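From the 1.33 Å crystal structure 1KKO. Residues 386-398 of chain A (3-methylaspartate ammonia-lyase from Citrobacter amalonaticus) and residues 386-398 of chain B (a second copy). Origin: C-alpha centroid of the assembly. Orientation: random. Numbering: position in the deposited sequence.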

# COMPACT_ATOMS: atom_id res chain seq x y z
N LYS A 386 -8.51 1.08 0.43
CA LYS A 386 -8.03 -0.15 -0.16
C LYS A 386 -6.84 0.16 -1.06
O LYS A 386 -6.60 1.33 -1.38
CB LYS A 386 -9.16 -0.79 -0.96
CG LYS A 386 -9.54 -0.02 -2.21
CD LYS A 386 -10.80 -0.56 -2.86
CE LYS A 386 -10.99 -0.00 -4.24
NZ LYS A 386 -12.14 -0.63 -4.97
N PRO A 387 -6.06 -0.84 -1.46
CA PRO A 387 -6.19 -2.23 -1.06
C PRO A 387 -5.37 -2.50 0.20
O PRO A 387 -4.95 -1.56 0.87
CB PRO A 387 -5.57 -2.95 -2.25
CG PRO A 387 -4.44 -2.07 -2.60
CD PRO A 387 -4.91 -0.66 -2.35
N GLY A 388 -5.17 -3.77 0.51
CA GLY A 388 -4.34 -4.17 1.63
C GLY A 388 -5.04 -4.29 2.95
O GLY A 388 -6.12 -3.76 3.16
N MSE A 389 -4.37 -5.00 3.85
CA MSE A 389 -4.83 -5.16 5.23
C MSE A 389 -4.00 -4.35 6.21
O MSE A 389 -4.27 -4.37 7.40
CB MSE A 389 -4.88 -6.64 5.62
CG MSE A 389 -6.09 -7.35 5.03
SE MSE A 389 -7.77 -6.56 5.65
CE MSE A 389 -8.92 -8.04 5.53
N GLY A 390 -3.00 -3.61 5.73
CA GLY A 390 -2.21 -2.79 6.62
C GLY A 390 -2.86 -1.48 7.01
O GLY A 390 -2.43 -0.83 7.97
N PHE A 391 -3.90 -1.11 6.26
CA PHE A 391 -4.67 0.13 6.39
C PHE A 391 -3.89 1.39 5.99
O PHE A 391 -4.36 2.20 5.20
CB PHE A 391 -5.29 0.31 7.79
CG PHE A 391 -5.68 1.73 8.06
CD1 PHE A 391 -4.89 2.53 8.87
CD2 PHE A 391 -6.78 2.30 7.44
CE1 PHE A 391 -5.19 3.84 9.06
CE2 PHE A 391 -7.07 3.64 7.65
CZ PHE A 391 -6.27 4.39 8.46
N ASP A 392 -2.69 1.56 6.53
CA ASP A 392 -1.94 2.79 6.29
C ASP A 392 -1.71 3.01 4.81
O ASP A 392 -1.84 4.13 4.29
CB ASP A 392 -0.59 2.74 7.00
CG ASP A 392 -0.72 2.53 8.46
OD1 ASP A 392 -1.27 3.44 9.13
OD2 ASP A 392 -0.29 1.48 9.00
N GLU A 393 -1.32 1.94 4.13
CA GLU A 393 -1.01 2.02 2.71
C GLU A 393 -2.24 2.37 1.90
O GLU A 393 -2.19 3.23 1.03
CB GLU A 393 -0.41 0.70 2.24
CG GLU A 393 0.90 0.33 2.93
CD GLU A 393 0.76 -0.57 4.14
OE1 GLU A 393 1.62 -1.47 4.30
OE2 GLU A 393 -0.16 -0.38 4.96
N GLY A 394 -3.36 1.70 2.17
CA GLY A 394 -4.59 2.01 1.45
C GLY A 394 -5.03 3.44 1.70
O GLY A 394 -5.54 4.09 0.79
N LEU A 395 -4.85 3.95 2.91
CA LEU A 395 -5.28 5.31 3.16
C LEU A 395 -4.40 6.27 2.36
O LEU A 395 -4.88 7.21 1.74
CB LEU A 395 -5.22 5.66 4.65
CG LEU A 395 -5.65 7.10 4.96
CD1 LEU A 395 -7.16 7.29 4.76
CD2 LEU A 395 -5.21 7.50 6.36
N ASN A 396 -3.10 6.04 2.39
CA ASN A 396 -2.18 6.83 1.60
C ASN A 396 -2.64 6.85 0.14
O ASN A 396 -2.71 7.89 -0.49
CB ASN A 396 -0.79 6.19 1.77
CG ASN A 396 0.32 6.88 1.03
OD1 ASN A 396 0.11 7.72 0.13
ND2 ASN A 396 1.54 6.53 1.41
N ILE A 397 -2.95 5.68 -0.42
CA ILE A 397 -3.36 5.58 -1.81
C ILE A 397 -4.68 6.31 -2.09
O ILE A 397 -4.77 7.11 -3.02
CB ILE A 397 -3.45 4.08 -2.21
CG1 ILE A 397 -2.04 3.48 -2.33
CG2 ILE A 397 -4.26 3.89 -3.50
CD1 ILE A 397 -2.01 2.00 -2.18
N VAL A 398 -5.70 6.03 -1.30
CA VAL A 398 -7.04 6.56 -1.57
C VAL A 398 -7.19 8.03 -1.16
O VAL A 398 -7.60 8.87 -1.97
CB VAL A 398 -8.10 5.69 -0.90
CG1 VAL A 398 -9.46 6.32 -1.03
CG2 VAL A 398 -8.11 4.32 -1.54
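Chain B 386-398: KPGMGFDEGLNIV

Chain B lies on chain A as a symmetric copy, the two running antiparallel in register: A:Gly390 CA sits 4.4 Å from B:Gly390 CA, and each Gly388 faces the other chain's Glu393. In both chains a cis peptide bond precedes Pro387, a loop follows, and a helix begins at residue 392 with Phe391 as N-cap (phi 69°), its CB pointing away from the partner.

Glu393 dominates the contact. Its CB points toward the other chain; chi1 is m, while chi2, near 95°, lies between wells, and this bend carries the carboxylate onto the opposing loop. B:Glu393 OE1 accepts a hydrogen bond from A:Gly390 N (2.8 Å), and A:Glu393 OE1 accepts its mate from B:Gly390 N (2.8 Å). The same oxygen lies 3.2 Å from the partner's Gly388 CA, as in A:Gly388 CA to B:Glu393 OE1. A CB on either glycine would strike it, so glycine suits both places.

The arrangement brings like charges together, A:Glu393 OE2 to B:Glu393 OE1 at 3.5 Å, but waters help satisfy them. Water 1 donates to B:Glu393 OE1 and A:Pro387 O and accepts from A:Gly394 N; water 2 joins B:Glu393 OE2 and B:Asp392 OD2 to A:Met389 N. One turn onward, Ile397 (m, t) extends its CD1 to its counterpart, A:Ile397 CD1 to B:Ile397 CD1 at 4.4 Å, an apolar contact.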

# COMPACT_ATOMS: atom_id res chain seq x y z
N LYS B 386 8.45 -1.14 -0.29
CA LYS B 386 7.97 -0.05 0.52
C LYS B 386 6.86 0.64 -0.26
O LYS B 386 6.69 0.38 -1.45
CB LYS B 386 9.14 0.93 0.76
CG LYS B 386 9.62 1.65 -0.50
CD LYS B 386 10.90 2.45 -0.26
CE LYS B 386 11.19 3.40 -1.41
NZ LYS B 386 12.39 4.24 -1.16
N PRO B 387 6.09 1.51 0.39
CA PRO B 387 6.16 1.83 1.81
C PRO B 387 5.28 0.87 2.63
O PRO B 387 4.85 -0.15 2.11
CB PRO B 387 5.56 3.22 1.85
CG PRO B 387 4.48 3.12 0.84
CD PRO B 387 4.99 2.24 -0.27
N GLY B 388 5.06 1.22 3.89
CA GLY B 388 4.18 0.47 4.76
C GLY B 388 4.78 -0.70 5.51
O GLY B 388 5.84 -1.22 5.17
N MSE B 389 4.05 -1.13 6.53
CA MSE B 389 4.42 -2.29 7.32
C MSE B 389 3.53 -3.51 7.02
O MSE B 389 3.74 -4.57 7.61
CB MSE B 389 4.39 -1.95 8.81
CG MSE B 389 5.59 -1.10 9.23
SE MSE B 389 7.32 -1.93 8.81
CE MSE B 389 6.79 -3.72 8.92
N GLY B 390 2.58 -3.39 6.10
CA GLY B 390 1.76 -4.53 5.73
C GLY B 390 2.42 -5.51 4.77
O GLY B 390 1.93 -6.63 4.60
N PHE B 391 3.52 -5.07 4.15
CA PHE B 391 4.29 -5.82 3.16
C PHE B 391 3.57 -6.02 1.82
O PHE B 391 4.11 -5.70 0.75
CB PHE B 391 4.83 -7.17 3.70
CG PHE B 391 5.26 -8.09 2.60
CD1 PHE B 391 4.44 -9.13 2.21
CD2 PHE B 391 6.41 -7.85 1.87
CE1 PHE B 391 4.76 -9.91 1.15
CE2 PHE B 391 6.73 -8.66 0.80
CZ PHE B 391 5.89 -9.69 0.46
N ASP B 392 2.34 -6.54 1.86
CA ASP B 392 1.65 -6.87 0.63
C ASP B 392 1.53 -5.66 -0.28
O ASP B 392 1.73 -5.75 -1.49
CB ASP B 392 0.26 -7.41 0.94
CG ASP B 392 0.30 -8.60 1.80
OD1 ASP B 392 0.85 -9.63 1.35
OD2 ASP B 392 -0.19 -8.57 2.95
N GLU B 393 1.13 -4.55 0.31
CA GLU B 393 0.89 -3.34 -0.44
C GLU B 393 2.17 -2.83 -1.08
O GLU B 393 2.20 -2.47 -2.25
CB GLU B 393 0.29 -2.28 0.47
CG GLU B 393 -1.05 -2.68 1.07
CD GLU B 393 -0.98 -3.30 2.46
OE1 GLU B 393 -1.85 -2.97 3.29
OE2 GLU B 393 -0.08 -4.13 2.70
N GLY B 394 3.25 -2.80 -0.31
CA GLY B 394 4.54 -2.38 -0.84
C GLY B 394 5.02 -3.27 -1.96
O GLY B 394 5.56 -2.78 -2.93
N LEU B 395 4.79 -4.57 -1.85
CA LEU B 395 5.23 -5.47 -2.91
C LEU B 395 4.45 -5.18 -4.18
O LEU B 395 5.01 -5.09 -5.27
CB LEU B 395 5.09 -6.94 -2.53
CG LEU B 395 5.53 -7.91 -3.62
CD1 LEU B 395 7.03 -7.91 -3.81
CD2 LEU B 395 5.05 -9.30 -3.30
N ASN B 396 3.14 -5.04 -4.04
CA ASN B 396 2.30 -4.68 -5.17
C ASN B 396 2.83 -3.41 -5.86
O ASN B 396 2.98 -3.37 -7.09
CB ASN B 396 0.88 -4.50 -4.62
CG ASN B 396 -0.14 -4.14 -5.65
OD1 ASN B 396 0.15 -3.73 -6.80
ND2 ASN B 396 -1.39 -4.29 -5.23
N ILE B 397 3.15 -2.40 -5.08
CA ILE B 397 3.63 -1.15 -5.62
C ILE B 397 4.97 -1.29 -6.32
O ILE B 397 5.14 -0.85 -7.46
CB ILE B 397 3.70 -0.10 -4.48
CG1 ILE B 397 2.30 0.34 -4.07
CG2 ILE B 397 4.54 1.11 -4.88
CD1 ILE B 397 2.21 0.94 -2.71
N VAL B 398 5.93 -1.91 -5.65
CA VAL B 398 7.29 -1.95 -6.17
C VAL B 398 7.47 -3.01 -7.25
O VAL B 398 7.96 -2.71 -8.34
CB VAL B 398 8.30 -2.15 -5.02
CG1 VAL B 398 9.71 -2.40 -5.54
CG2 VAL B 398 8.29 -0.95 -4.10
O HOH W 1 -3.72 -0.94 3.33
O HOH W 2 -1.57 -6.21 3.85
O HOH W 3 1.11 -0.48 7.45
O HOH W 4 3.49 -2.58 2.60